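Local coordinates for putative secreted endoglycosylceramidase (Rhodococcus hoagii, PDB 6JYZ), which probably hydrolyses the glycosidic bond that joins the glycan to ceramide in galactose-type glycosphingolipids, acting as an endogalactosylceramidase of glycoside hydrolase family 5, at residues 49-54 / 150-155; 124-129 / 218-223. All coordinates share one frame; numbering follows the deposited sequence.

Contact 1 (49-54 / 150-155)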
ATOM      1  N   GLY A  49      -8.724  -4.108   7.165  1.00 10.08           N
ATOM      2  CA  GLY A  49      -9.965  -4.560   7.804  1.00 10.65           C
ATOM      3  C   GLY A  49     -10.956  -5.197   6.852  1.00 10.79           C
ATOM      4  O   GLY A  49     -11.818  -5.945   7.360  1.00 12.17           O
ATOM      5  N   LEU A  50     -10.892  -4.957   5.555  1.00 10.29           N
ATOM      6  CA  LEU A  50     -11.803  -5.607   4.615  1.00 10.66           C
ATOM      7  C   LEU A  50     -11.160  -6.816   3.937  1.00 10.80           C
ATOM      8  O   LEU A  50     -11.805  -7.468   3.114  1.00 11.55           O
ATOM      9  CB  LEU A  50     -12.231  -4.629   3.525  1.00 11.83           C
ATOM     10  CG  LEU A  50     -12.868  -3.352   4.059  1.00 12.07           C
ATOM     11  CD1 LEU A  50     -13.347  -2.554   2.869  1.00 14.74           C
ATOM     12  CD2 LEU A  50     -14.046  -3.660   5.000  1.00 14.54           C
ATOM     13  N   ASN A  51      -9.939  -7.174   4.310  1.00 10.04           N
ATOM     14  CA  ASN A  51      -9.286  -8.331   3.668  1.00 10.36           C
ATOM     15  C   ASN A  51      -9.864  -9.630   4.239  1.00 12.25           C
ATOM     16  O   ASN A  51     -10.422  -9.657   5.339  1.00 12.16           O
ATOM     17  CB  ASN A  51      -7.760  -8.173   3.865  1.00 10.39           C
ATOM     18  CG  ASN A  51      -6.994  -8.965   2.826  1.00 11.47           C
ATOM     19  OD1 ASN A  51      -7.531  -9.680   1.962  1.00 12.69           O
ATOM     20  ND2 ASN A  51      -5.666  -8.867   2.888  1.00 12.29           N
ATOM     21  N   ASP A  52      -9.682 -10.710   3.478  1.00 11.26           N
ATOM     22  CA  ASP A  52     -10.281 -12.026   3.752  1.00 12.05           C
ATOM     23  C   ASP A  52      -9.138 -12.988   4.048  1.00 11.68           C
ATOM     24  O   ASP A  52      -8.529 -13.559   3.133  1.00 13.72           O
ATOM     25  CB  ASP A  52     -11.082 -12.446   2.516  1.00 12.56           C
ATOM     26  CG  ASP A  52     -11.703 -13.818   2.652  1.00 14.94           C
ATOM     27  OD1 ASP A  52     -11.850 -14.314   3.766  1.00 18.25           O
ATOM     28  OD2 ASP A  52     -12.026 -14.395   1.582  1.00 16.08           O
ATOM     29  N   TYR A  53      -8.767 -13.191   5.283  1.00 11.26           N
ATOM     30  CA  TYR A  53      -7.669 -14.080   5.637  1.00 10.59           C
ATOM     31  C   TYR A  53      -8.196 -15.445   6.046  1.00 12.03           C
ATOM     32  O   TYR A  53      -9.261 -15.587   6.713  1.00 13.28           O
ATOM     33  CB  TYR A  53      -6.952 -13.526   6.863  1.00 11.51           C
ATOM     34  CG  TYR A  53      -6.144 -12.292   6.591  1.00 11.05           C
ATOM     35  CD1 TYR A  53      -4.907 -12.348   5.972  1.00 12.10           C
ATOM     36  CD2 TYR A  53      -6.634 -11.028   6.900  1.00 13.04           C
ATOM     37  CE1 TYR A  53      -4.157 -11.204   5.697  1.00 12.42           C
ATOM     38  CE2 TYR A  53      -5.907  -9.851   6.643  1.00 12.80           C
ATOM     39  CZ  TYR A  53      -4.683  -9.967   6.022  1.00 12.51           C
ATOM     40  OH  TYR A  53      -4.036  -8.787   5.741  1.00 13.79           O
ATOM     41  N   ALA A  54      -7.406 -16.474   5.781  1.00 10.77           N
ATOM     42  CA  ALA A  54      -7.634 -17.788   6.400  1.00 11.40           C
ATOM     43  C   ALA A  54      -7.532 -17.597   7.917  1.00 12.66           C
ATOM     44  O   ALA A  54      -6.655 -16.883   8.416  1.00 12.29           O
ATOM     45  CB  ALA A  54      -6.523 -18.714   5.953  1.00 11.57           C
ATOM     46  N   GLY A 150      -2.565 -20.840   5.476  1.00 10.79           N
ATOM     47  CA  GLY A 150      -3.317 -20.035   4.531  1.00 10.52           C
ATOM     48  C   GLY A 150      -3.149 -18.533   4.788  1.00 10.12           C
ATOM     49  O   GLY A 150      -2.955 -18.110   5.935  1.00 10.91           O
ATOM     50  N   TRP A 151      -3.297 -17.759   3.694  1.00  9.64           N
ATOM     51  CA  TRP A 151      -3.086 -16.317   3.777  1.00  9.67           C
ATOM     52  C   TRP A 151      -4.306 -15.582   3.235  1.00  9.73           C
ATOM     53  O   TRP A 151      -5.365 -15.647   3.876  1.00 11.17           O
ATOM     54  CB  TRP A 151      -1.757 -15.946   3.085  1.00 10.47           C
ATOM     55  CG  TRP A 151      -0.578 -16.522   3.818  1.00  9.90           C
ATOM     56  CD1 TRP A 151      -0.060 -17.778   3.668  1.00 10.77           C
ATOM     57  CD2 TRP A 151       0.168 -15.866   4.839  1.00 11.12           C
ATOM     58  NE1 TRP A 151       0.968 -17.944   4.551  1.00 11.23           N
ATOM     59  CE2 TRP A 151       1.134 -16.801   5.290  1.00 10.82           C
ATOM     60  CE3 TRP A 151       0.185 -14.561   5.371  1.00 12.15           C
ATOM     61  CZ2 TRP A 151       2.054 -16.498   6.302  1.00 11.77           C
ATOM     62  CZ3 TRP A 151       1.090 -14.279   6.383  1.00 12.56           C
ATOM     63  CH2 TRP A 151       2.010 -15.232   6.821  1.00 12.54           C
ATOM     64  N   ASP A 152      -4.193 -14.913   2.109  1.00  9.66           N
ATOM     65  CA  ASP A 152      -5.238 -14.003   1.607  1.00  9.94           C
ATOM     66  C   ASP A 152      -4.961 -13.761   0.156  1.00  9.53           C
ATOM     67  O   ASP A 152      -3.785 -13.789  -0.259  1.00  9.85           O
ATOM     68  CB  ASP A 152      -5.262 -12.676   2.385  1.00 10.50           C
ATOM     69  CG  ASP A 152      -3.941 -11.928   2.291  1.00 10.53           C
ATOM     70  OD1 ASP A 152      -2.916 -12.493   2.846  1.00 11.15           O
ATOM     71  OD2 ASP A 152      -3.885 -10.851   1.720  1.00 12.20           O
ATOM     72  N   GLY A 153      -6.023 -13.501  -0.634  1.00  9.72           N
ATOM     73  CA  GLY A 153      -5.866 -13.218  -2.049  1.00  9.57           C
ATOM     74  C   GLY A 153      -6.946 -13.917  -2.837  1.00  9.79           C
ATOM     75  O   GLY A 153      -8.129 -13.506  -2.802  1.00 10.54           O
ATOM     76  N   ALA A 154      -6.562 -14.934  -3.571  1.00  9.42           N
ATOM     77  CA  ALA A 154      -7.457 -15.556  -4.528  1.00  9.58           C
ATOM     78  C   ALA A 154      -8.429 -16.536  -3.886  1.00  9.85           C
ATOM     79  O   ALA A 154      -8.122 -17.213  -2.926  1.00  9.94           O
ATOM     80  CB  ALA A 154      -6.582 -16.297  -5.533  1.00 10.50           C
ATOM     81  N   PRO A 155      -9.638 -16.653  -4.480  1.00 10.12           N
ATOM     82  CA  PRO A 155     -10.604 -17.644  -3.976  1.00 10.03           C
ATOM     83  C   PRO A 155     -10.175 -19.070  -4.289  1.00 10.21           C
ATOM     84  O   PRO A 155      -9.304 -19.340  -5.133  1.00  9.93           O
ATOM     85  CB  PRO A 155     -11.878 -17.289  -4.766  1.00 11.04           C
ATOM     86  CG  PRO A 155     -11.402 -16.628  -6.045  1.00 10.18           C
ATOM     87  CD  PRO A 155     -10.114 -15.868  -5.641  1.00 10.55           C
TER
HETATM   88  O   HOH W   1      -8.447 -13.612   0.499  1.00 13.85           O
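Asp152 OD2 takes two hydrogen bonds, one from Asn51 ND2 at 2.9 Å and one from His125 ND1. The Asn51 and Asp152 side chains cross at about a right angle, with amide and carboxylate planes 81° apart, and ND2 meets OD2 from above the carboxylate plane, 52° out of it. At its other end the same amide is tied back to its own chain, since Asn51 OD1 accepts the backbone N of Asp52 at 2.8 Å. Asp152 holds its CG between its backbone N and carbonyl carbon (chi1 60°), which lays the carboxylate alongside the Tyr53 ring; OD1 lies 3.4 Å from Tyr53 CE1. The phenol oxygen of Tyr53 is hydrogen-bonded to Asn48. Backbone atoms on either side of Asp152, at Trp151 and Gly153, tie the two segments together. Trp151 O receives the straight bond from Ala54 N at 2.9 Å and also a CA-H...O contact from Tyr53 CA at 3.3 Å. A water bridges Asp52 O, 2.6 Å away, and Gly153 N, 2.7 Å away, giving to the first and accepting from the second. Gly150 packs its carbonyl carbon 3.6 Å from Ala54 CB, and a side chain at this glycine would collide with that methyl. The contact thus joins the loop after strand 38-47 to the one after strand 119-124. The closeness of Asp152 OD1 to Asp127 OD2 might favour a proton between these buried acids, and the two donors on OD2 would probably ease the charge on Asp152.

Contact 2 (124-129 / 218-223)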
ATOM      1  N   MET A 124      -5.542  -4.711  -4.650  1.00  8.83           N
ATOM      2  CA  MET A 124      -5.954  -6.113  -4.776  1.00  8.37           C
ATOM      3  C   MET A 124      -4.876  -6.934  -4.090  1.00  8.79           C
ATOM      4  O   MET A 124      -3.831  -7.237  -4.701  1.00  9.29           O
ATOM      5  CB  MET A 124      -6.097  -6.446  -6.257  1.00  9.14           C
ATOM      6  CG  MET A 124      -6.812  -7.775  -6.518  1.00 10.75           C
ATOM      7  SD  MET A 124      -8.609  -7.732  -6.101  1.00 10.87           S
ATOM      8  CE  MET A 124      -9.225  -6.625  -7.360  1.00 12.17           C
ATOM      9  N   HIS A 125      -5.082  -7.222  -2.824  1.00  8.74           N
ATOM     10  CA  HIS A 125      -4.016  -7.705  -1.966  1.00  8.63           C
ATOM     11  C   HIS A 125      -3.972  -9.212  -1.976  1.00  9.59           C
ATOM     12  O   HIS A 125      -4.973  -9.924  -2.086  1.00 10.67           O
ATOM     13  CB  HIS A 125      -4.231  -7.209  -0.531  1.00  9.84           C
ATOM     14  CG  HIS A 125      -2.944  -7.119   0.257  1.00  9.08           C
ATOM     15  ND1 HIS A 125      -2.411  -8.037   1.144  1.00 13.04           N
ATOM     16  CD2 HIS A 125      -2.072  -6.085   0.132  1.00  7.55           C
ATOM     17  CE1 HIS A 125      -1.207  -7.481   1.540  1.00  8.54           C
ATOM     18  NE2 HIS A 125      -1.020  -6.343   0.944  1.00 12.50           N
ATOM     19  N   GLN A 126      -2.794  -9.771  -1.747  1.00  9.27           N
ATOM     20  CA  GLN A 126      -2.607 -11.224  -1.566  1.00  9.44           C
ATOM     21  C   GLN A 126      -1.287 -11.395  -0.834  1.00  9.56           C
ATOM     22  O   GLN A 126      -0.381 -10.558  -0.964  1.00 10.42           O
ATOM     23  CB  GLN A 126      -2.587 -11.965  -2.915  1.00  9.42           C
ATOM     24  CG  GLN A 126      -1.415 -11.607  -3.841  1.00  9.89           C
ATOM     25  CD  GLN A 126      -0.095 -12.253  -3.505  1.00  9.87           C
ATOM     26  OE1 GLN A 126       1.020 -11.665  -3.798  1.00 13.32           O
ATOM     27  NE2 GLN A 126      -0.108 -13.396  -2.957  1.00  8.32           N
ATOM     28  N   ASP A 127      -1.180 -12.482  -0.099  1.00  9.43           N
ATOM     29  CA  ASP A 127       0.137 -12.978   0.315  1.00 10.09           C
ATOM     30  C   ASP A 127       0.135 -14.460   0.017  1.00  9.27           C
ATOM     31  O   ASP A 127      -0.848 -15.143   0.314  1.00  9.85           O
ATOM     32  CB  ASP A 127       0.380 -12.835   1.834  1.00 10.65           C
ATOM     33  CG  ASP A 127       0.228 -11.416   2.315  1.00 12.81           C
ATOM     34  OD1 ASP A 127       1.181 -10.627   2.130  1.00 13.13           O
ATOM     35  OD2 ASP A 127      -0.835 -11.081   2.884  1.00 12.90           O
ATOM     36  N   ALA A 128       1.225 -14.977  -0.567  1.00  9.20           N
ATOM     37  CA  ALA A 128       1.302 -16.414  -0.807  1.00 10.23           C
ATOM     38  C   ALA A 128       0.050 -16.927  -1.513  1.00  9.17           C
ATOM     39  O   ALA A 128      -0.484 -17.984  -1.185  1.00 10.23           O
ATOM     40  CB  ALA A 128       1.591 -17.210   0.468  1.00 10.54           C
ATOM     41  N   TRP A 129      -0.383 -16.125  -2.513  1.00  8.97           N
ATOM     42  CA  TRP A 129      -1.511 -16.480  -3.401  1.00  8.91           C
ATOM     43  C   TRP A 129      -2.903 -16.353  -2.757  1.00  8.37           C
ATOM     44  O   TRP A 129      -3.748 -15.672  -3.371  1.00  9.37           O
ATOM     45  CB  TRP A 129      -1.337 -17.869  -4.069  1.00  9.39           C
ATOM     46  CG  TRP A 129      -2.507 -18.170  -4.978  1.00  8.91           C
ATOM     47  CD1 TRP A 129      -3.540 -19.019  -4.661  1.00 10.26           C
ATOM     48  CD2 TRP A 129      -2.799 -17.572  -6.248  1.00  8.87           C
ATOM     49  NE1 TRP A 129      -4.425 -19.004  -5.723  1.00 10.41           N
ATOM     50  CE2 TRP A 129      -4.036 -18.106  -6.689  1.00  9.52           C
ATOM     51  CE3 TRP A 129      -2.151 -16.622  -7.055  1.00  9.15           C
ATOM     52  CZ2 TRP A 129      -4.631 -17.686  -7.879  1.00 10.11           C
ATOM     53  CZ3 TRP A 129      -2.764 -16.211  -8.225  1.00 10.17           C
ATOM     54  CH2 TRP A 129      -4.008 -16.736  -8.607  1.00 10.50           C
ATOM     55  N   ASP A 218      -4.098  -0.434  -7.254  1.00  8.70           N
ATOM     56  CA  ASP A 218      -2.843  -1.188  -7.117  1.00  8.80           C
ATOM     57  C   ASP A 218      -3.196  -2.600  -7.589  1.00  8.57           C
ATOM     58  O   ASP A 218      -3.872  -3.372  -6.894  1.00  9.19           O
ATOM     59  CB  ASP A 218      -2.342  -1.072  -5.663  1.00  9.28           C
ATOM     60  CG  ASP A 218      -0.952  -1.635  -5.415  1.00  9.11           C
ATOM     61  OD1 ASP A 218      -0.387  -2.379  -6.270  1.00 10.11           O
ATOM     62  OD2 ASP A 218      -0.463  -1.355  -4.317  1.00  9.74           O
ATOM     63  N   LEU A 219      -2.752  -2.900  -8.830  1.00  8.61           N
ATOM     64  CA  LEU A 219      -3.337  -3.994  -9.584  1.00  8.67           C
ATOM     65  C   LEU A 219      -3.195  -5.363  -8.954  1.00  9.40           C
ATOM     66  O   LEU A 219      -4.114  -6.173  -9.005  1.00  9.13           O
ATOM     67  CB  LEU A 219      -2.754  -4.010 -10.992  1.00 10.06           C
ATOM     68  CG  LEU A 219      -3.028  -2.740 -11.785  1.00 10.72           C
ATOM     69  CD1 LEU A 219      -2.316  -2.855 -13.160  1.00 11.66           C
ATOM     70  CD2 LEU A 219      -4.531  -2.540 -11.996  1.00 12.06           C
ATOM     71  N   LEU A 220      -2.027  -5.626  -8.344  1.00  9.22           N
ATOM     72  CA  LEU A 220      -1.883  -6.858  -7.563  1.00  8.29           C
ATOM     73  C   LEU A 220      -0.743  -6.658  -6.587  1.00  8.51           C
ATOM     74  O   LEU A 220       0.394  -6.279  -7.022  1.00  9.30           O
ATOM     75  CB  LEU A 220      -1.601  -8.059  -8.469  1.00 10.04           C
ATOM     76  CG  LEU A 220      -1.515  -9.423  -7.776  1.00 10.68           C
ATOM     77  CD1 LEU A 220      -2.814  -9.760  -7.057  1.00 11.95           C
ATOM     78  CD2 LEU A 220      -1.169 -10.475  -8.796  1.00 12.49           C
ATOM     79  N   ASN A 221      -0.983  -6.919  -5.323  1.00  8.50           N
ATOM     80  CA  ASN A 221       0.094  -6.763  -4.338  1.00  8.38           C
ATOM     81  C   ASN A 221       1.154  -7.825  -4.572  1.00  8.19           C
ATOM     82  O   ASN A 221       0.812  -9.015  -4.793  1.00  9.36           O
ATOM     83  CB  ASN A 221      -0.485  -7.028  -2.958  1.00  8.47           C
ATOM     84  CG  ASN A 221       0.598  -6.942  -1.901  1.00  9.09           C
ATOM     85  OD1 ASN A 221       1.176  -5.859  -1.705  1.00  9.38           O
ATOM     86  ND2 ASN A 221       0.868  -8.012  -1.191  1.00  9.96           N
ATOM     87  N   GLU A 222       2.418  -7.430  -4.471  1.00  8.38           N
ATOM     88  CA  GLU A 222       3.624  -8.306  -4.477  1.00  9.15           C
ATOM     89  C   GLU A 222       3.423  -9.531  -5.354  1.00  9.35           C
ATOM     90  O   GLU A 222       3.561 -10.687  -4.872  1.00  9.17           O
ATOM     91  CB  GLU A 222       4.000  -8.681  -3.052  1.00 10.24           C
ATOM     92  CG  GLU A 222       4.393  -7.460  -2.255  1.00  9.81           C
ATOM     93  CD  GLU A 222       5.053  -7.726  -0.920  1.00 11.90           C
ATOM     94  OE1 GLU A 222       4.940  -8.854  -0.424  1.00 14.02           O
ATOM     95  OE2 GLU A 222       5.603  -6.763  -0.295  1.00 11.59           O
ATOM     96  N   PRO A 223       3.235  -9.357  -6.672  1.00  8.50           N
ATOM     97  CA  PRO A 223       3.023 -10.548  -7.504  1.00  8.85           C
ATOM     98  C   PRO A 223       4.203 -11.512  -7.371  1.00  9.22           C
ATOM     99  O   PRO A 223       5.355 -11.087  -7.511  1.00  9.31           O
ATOM    100  CB  PRO A 223       2.886  -9.994  -8.914  1.00  9.67           C
ATOM    101  CG  PRO A 223       2.469  -8.566  -8.704  1.00 12.00           C
ATOM    102  CD  PRO A 223       3.159  -8.102  -7.423  1.00  9.82           C
TER
HETATM  103  O   HOH W   2       2.832 -10.701  -0.118  1.00 14.03           O
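The His125 imidazole carries the Asn221 carboxamide over one face, the two planes stacked only 19° apart, with ND2 of Asn221 above the rim, 3.3 Å from NE2 of His125. That pair is a stacking contact, not a hydrogen bond, and Asn221 CB adds a CH-pi contact, 4.0 Å from the His125 ring centroid. The imidazole also meets the ring of Trp360. Replacing His125 by alanine would probably leave the Asn221 amide without its flat neighbour and Asp152 OD2 without one of its donors. Asn221 extends CG away from its backbone N (chi1 178°), which carries the amide along the imidazole and on to the next residue. There ND2 gives a hydrogen bond to Gln126 O at 2.8 Å, lying in the carbonyl plane and close to the plane of its own amide. Asn221 OD1 is held by Arg83, so both ends of the group are fixed and its rotation is set. Behind it, Met124 N donates to Asp218 O at 3.1 Å and Asn221 N donates to Met124 O at 2.9 Å, linking the two segments where strands 119-124 and 214-218 end. Leu220 CD1 packs on the aliphatic part of Gln126, 4.0 Å from CG. Farther on, a water sits 2.8 Å from both Asp127 OD1 and Glu222 OE1, while Glu222 OE2 is bound by His292 and Ser269. Asn221, Glu222 and Pro223 match the Asn-Glu-Pro motif of family 5 glycosidases, at the C-terminal end of a strand of the (beta/alpha)8 barrel, where in relatives the glutamate serves as the acid/base, a role Glu222 probably shares.

From the N terminus, the chain leaves strand 38-47 into 49-54, runs through strands 81-86 and 119-124 to 124-129, and 150-155 then returns to 49-54, closing contact 1. Only after helices 177-187 and 193-206 and strand 214-218 does 218-223 meet 124-129 and close contact 2, so the two closures cross rather than nest. Segments 124-129 and 150-155 belong to the same long loop and touch through probable backbone hydrogen bonds, Asp127 N to Asp152 O and Ala154 N to Trp129 O. With centres about 10 Å apart, the contacts connect the C-terminal ends of strands 38-47, 119-124 and 214-218 in the barrel.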